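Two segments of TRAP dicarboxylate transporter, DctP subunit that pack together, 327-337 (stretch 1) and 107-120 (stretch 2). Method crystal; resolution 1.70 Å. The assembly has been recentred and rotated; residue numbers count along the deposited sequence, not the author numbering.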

# COMPACT_ATOMS: atom_id res chain seq x y z
N ALA A 327 2.55 -5.01 20.31
CA ALA A 327 2.74 -3.58 20.36
C ALA A 327 1.60 -2.88 19.64
O ALA A 327 1.11 -1.85 20.08
CB ALA A 327 4.08 -3.20 19.74
N ILE A 328 1.17 -3.46 18.53
CA ILE A 328 0.03 -2.92 17.77
C ILE A 328 -1.23 -2.94 18.63
O ILE A 328 -2.02 -1.98 18.62
CB ILE A 328 -0.16 -3.70 16.47
CG1 ILE A 328 0.98 -3.36 15.51
CG2 ILE A 328 -1.52 -3.39 15.84
CD1 ILE A 328 1.05 -4.25 14.31
N GLN A 329 -1.42 -4.01 19.39
CA GLN A 329 -2.58 -4.07 20.27
C GLN A 329 -2.60 -2.95 21.30
O GLN A 329 -3.67 -2.46 21.66
CB GLN A 329 -2.70 -5.43 20.97
CG GLN A 329 -2.92 -6.59 20.01
CD GLN A 329 -4.01 -6.34 18.97
OE1 GLN A 329 -5.03 -5.72 19.25
NE2 GLN A 329 -3.79 -6.82 17.76
N LYS A 330 -1.43 -2.53 21.78
CA LYS A 330 -1.42 -1.45 22.74
C LYS A 330 -1.93 -0.17 22.07
O LYS A 330 -2.68 0.60 22.67
CB LYS A 330 -0.02 -1.25 23.33
CG LYS A 330 0.37 -2.33 24.33
CD LYS A 330 1.79 -2.15 24.85
CE LYS A 330 1.95 -0.85 25.63
NZ LYS A 330 3.28 -0.78 26.30
N TYR A 331 -1.53 0.05 20.83
CA TYR A 331 -2.01 1.20 20.11
C TYR A 331 -3.51 1.08 19.83
O TYR A 331 -4.23 2.08 19.84
CB TYR A 331 -1.24 1.42 18.82
CG TYR A 331 0.06 2.14 19.04
CD1 TYR A 331 0.08 3.49 19.38
CD2 TYR A 331 1.27 1.47 18.91
CE1 TYR A 331 1.26 4.15 19.57
CE2 TYR A 331 2.45 2.13 19.09
CZ TYR A 331 2.44 3.47 19.42
OH TYR A 331 3.63 4.12 19.62
N ASN A 332 -3.98 -0.14 19.57
CA ASN A 332 -5.41 -0.34 19.34
C ASN A 332 -6.19 0.06 20.58
O ASN A 332 -7.28 0.62 20.50
CB ASN A 332 -5.73 -1.79 18.95
CG ASN A 332 -5.42 -2.09 17.50
OD1 ASN A 332 -5.34 -1.18 16.66
ND2 ASN A 332 -5.22 -3.37 17.18
N GLU A 333 -5.63 -0.25 21.74
CA GLU A 333 -6.27 0.09 23.02
C GLU A 333 -6.28 1.59 23.30
O GLU A 333 -7.25 2.14 23.82
CB GLU A 333 -5.56 -0.64 24.16
CG GLU A 333 -5.79 -2.14 24.15
CD GLU A 333 -4.71 -2.91 24.90
OE1 GLU A 333 -4.15 -2.35 25.87
OE2 GLU A 333 -4.42 -4.06 24.51
N GLU A 334 -5.18 2.25 22.95
CA GLU A 334 -5.03 3.69 23.14
C GLU A 334 -5.88 4.48 22.15
O GLU A 334 -6.38 5.57 22.47
CB GLU A 334 -3.56 4.06 23.00
CG GLU A 334 -3.25 5.54 23.23
CD GLU A 334 -1.75 5.83 23.28
OE1 GLU A 334 -0.95 4.87 23.13
OE2 GLU A 334 -1.39 7.01 23.47
N TYR A 335 -6.06 3.95 20.94
CA TYR A 335 -6.84 4.65 19.91
C TYR A 335 -7.90 3.73 19.32
O TYR A 335 -7.78 3.28 18.17
CB TYR A 335 -5.92 5.15 18.80
CG TYR A 335 -4.83 6.06 19.29
CD1 TYR A 335 -5.08 7.41 19.53
CD2 TYR A 335 -3.56 5.58 19.55
CE1 TYR A 335 -4.09 8.25 19.99
CE2 TYR A 335 -2.56 6.41 20.00
CZ TYR A 335 -2.83 7.75 20.23
OH TYR A 335 -1.82 8.57 20.68
N PRO A 336 -8.94 3.44 20.09
CA PRO A 336 -9.97 2.52 19.61
C PRO A 336 -10.88 3.16 18.58
O PRO A 336 -10.80 4.37 18.35
CB PRO A 336 -10.76 2.20 20.88
CG PRO A 336 -10.62 3.41 21.70
CD PRO A 336 -9.23 3.92 21.45
N ALA A 337 -11.72 2.34 17.96
CA ALA A 337 -12.72 2.84 17.03
C ALA A 337 -13.67 3.79 17.75
O ALA A 337 -13.84 4.94 17.35
CB ALA A 337 -13.48 1.68 16.44
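Stretch 2, residues 107-120: EIFNLPYLFASSEA

Stretch 1 carries the last part of a helix, 327-334, and three residues beyond it; Tyr335 is the first to leave helical phi/psi (-129/72). Stretch 2 approaches mostly as loop, turning helical at 118-120. From Ile108 to Ser117 it runs broadly the same way as stretch 1, then 118-120 doubles back toward Tyr335. The register is therefore out of step: Asn332 CA lies 5.2 Å from Ala116 CA, Tyr335 CA 5.1 Å from Ala120 CA, and Ala337 CA 5.1 Å from Ser117 CA.

Ile328 (chi1 m, chi2 t) points toward stretch 2 and packs against apolar side chains: Ile328 CD1 lies 3.9 Å from Leu114 CD2 and 4.0 Å from Ile108 CG1, while Ile328 CG2 lies 3.8 Å from Phe115 CE1. At Gln329, a water accepts from Gln329 NE2 and donates to Leu114 O, 2.8 Å each. Asn332 reads the loop backbone with both ends of its amide: Asn332 ND2 donates to Leu114 O (2.9 Å, 156°), and Asn332 OD1 accepts from Ala116 N (2.8 Å, 161°). Asn332 ND2 also donates to Gln329 OE1 (3.1 Å, 168°).

Tyr335 O accepts from Ser117 OG (2.6 Å). Ser117 OG also caps the second helix, accepting from Ala120 N (2.9 Å), so one hydroxyl links the residue just after the first helix to the start of the helix in stretch 2. Tyr335 CB packs 4.1 Å from Ala120 CB. Finally, Ala337 CB rests 3.6 Å from Ala116 O.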

# COMPACT_ATOMS: atom_id res chain seq x y z
N GLU A 107 4.76 -9.38 6.50
CA GLU A 107 3.42 -9.95 6.66
C GLU A 107 2.62 -9.26 7.73
O GLU A 107 1.40 -9.27 7.68
CB GLU A 107 3.52 -11.41 7.13
CG GLU A 107 3.78 -12.38 6.05
CD GLU A 107 4.08 -13.76 6.59
OE1 GLU A 107 4.48 -13.93 7.79
OE2 GLU A 107 3.93 -14.69 5.78
N ILE A 108 3.30 -8.73 8.75
CA ILE A 108 2.60 -8.15 9.90
C ILE A 108 1.53 -7.12 9.49
O ILE A 108 0.39 -7.16 9.98
CB ILE A 108 3.60 -7.57 10.94
CG1 ILE A 108 2.87 -7.03 12.17
CG2 ILE A 108 4.48 -6.47 10.35
CD1 ILE A 108 2.17 -8.06 12.96
N PHE A 109 1.89 -6.21 8.60
CA PHE A 109 0.95 -5.14 8.22
C PHE A 109 -0.06 -5.55 7.14
O PHE A 109 -0.89 -4.75 6.73
CB PHE A 109 1.68 -3.87 7.77
CG PHE A 109 2.66 -3.34 8.77
CD1 PHE A 109 2.31 -3.16 10.10
CD2 PHE A 109 3.95 -3.02 8.38
CE1 PHE A 109 3.24 -2.67 10.99
CE2 PHE A 109 4.87 -2.54 9.29
CZ PHE A 109 4.52 -2.38 10.58
N ASN A 110 0.02 -6.79 6.68
CA ASN A 110 -0.96 -7.34 5.73
C ASN A 110 -2.08 -8.12 6.40
O ASN A 110 -3.00 -8.59 5.72
CB ASN A 110 -0.26 -8.23 4.70
CG ASN A 110 0.71 -7.45 3.85
OD1 ASN A 110 0.51 -6.25 3.63
ND2 ASN A 110 1.78 -8.09 3.40
N LEU A 111 -2.05 -8.24 7.72
CA LEU A 111 -3.09 -8.97 8.43
C LEU A 111 -4.42 -8.23 8.33
O LEU A 111 -4.48 -7.03 8.54
CB LEU A 111 -2.71 -9.13 9.91
CG LEU A 111 -1.48 -9.99 10.19
CD1 LEU A 111 -1.14 -9.99 11.69
CD2 LEU A 111 -1.72 -11.40 9.69
N PRO A 112 -5.50 -8.94 8.01
CA PRO A 112 -6.83 -8.32 7.98
C PRO A 112 -7.32 -7.93 9.37
O PRO A 112 -7.03 -8.62 10.37
CB PRO A 112 -7.73 -9.42 7.42
CG PRO A 112 -6.81 -10.46 6.87
CD PRO A 112 -5.55 -10.36 7.64
N TYR A 113 -8.03 -6.81 9.42
CA TYR A 113 -8.66 -6.32 10.64
C TYR A 113 -7.66 -6.25 11.77
O TYR A 113 -7.93 -6.66 12.90
CB TYR A 113 -9.86 -7.19 10.98
CG TYR A 113 -10.90 -7.11 9.90
CD1 TYR A 113 -11.61 -5.94 9.69
CD2 TYR A 113 -11.14 -8.18 9.05
CE1 TYR A 113 -12.55 -5.85 8.68
CE2 TYR A 113 -12.08 -8.10 8.05
CZ TYR A 113 -12.77 -6.93 7.86
OH TYR A 113 -13.70 -6.83 6.84
N LEU A 114 -6.50 -5.70 11.45
CA LEU A 114 -5.41 -5.60 12.39
C LEU A 114 -5.54 -4.34 13.21
O LEU A 114 -5.36 -4.37 14.43
CB LEU A 114 -4.07 -5.62 11.64
CG LEU A 114 -2.84 -5.35 12.49
CD1 LEU A 114 -2.67 -6.47 13.51
CD2 LEU A 114 -1.63 -5.22 11.58
N PHE A 115 -5.87 -3.23 12.56
CA PHE A 115 -5.92 -1.95 13.27
C PHE A 115 -7.33 -1.54 13.67
O PHE A 115 -8.28 -1.66 12.88
CB PHE A 115 -5.30 -0.86 12.42
CG PHE A 115 -3.88 -1.15 12.01
CD1 PHE A 115 -2.87 -1.12 12.96
CD2 PHE A 115 -3.57 -1.42 10.70
CE1 PHE A 115 -1.56 -1.38 12.59
CE2 PHE A 115 -2.27 -1.67 10.32
CZ PHE A 115 -1.26 -1.66 11.28
N ALA A 116 -7.47 -1.03 14.89
CA ALA A 116 -8.80 -0.69 15.38
C ALA A 116 -9.33 0.58 14.73
O ALA A 116 -10.54 0.76 14.62
CB ALA A 116 -8.77 -0.53 16.89
N SER A 117 -8.42 1.45 14.31
CA SER A 117 -8.79 2.79 13.83
C SER A 117 -7.67 3.32 12.97
O SER A 117 -6.54 2.82 13.05
CB SER A 117 -9.00 3.75 15.01
OG SER A 117 -7.78 4.05 15.67
N SER A 118 -7.95 4.34 12.17
CA SER A 118 -6.91 4.94 11.36
C SER A 118 -5.89 5.61 12.27
O SER A 118 -4.69 5.62 11.97
CB SER A 118 -7.48 5.91 10.29
OG SER A 118 -8.01 7.07 10.88
N GLU A 119 -6.33 6.12 13.41
CA GLU A 119 -5.39 6.73 14.34
C GLU A 119 -4.42 5.68 14.90
O GLU A 119 -3.22 5.94 15.03
CB GLU A 119 -6.10 7.45 15.50
CG GLU A 119 -7.24 8.34 15.07
CD GLU A 119 -8.56 7.58 14.98
OE1 GLU A 119 -9.05 7.12 16.04
OE2 GLU A 119 -9.09 7.43 13.87
N ALA A 120 -4.94 4.50 15.27
CA ALA A 120 -4.06 3.43 15.75
C ALA A 120 -3.02 3.09 14.68
O ALA A 120 -1.82 3.01 14.95
CB ALA A 120 -4.87 2.18 16.11
O HOH W 1 -5.88 -6.65 15.96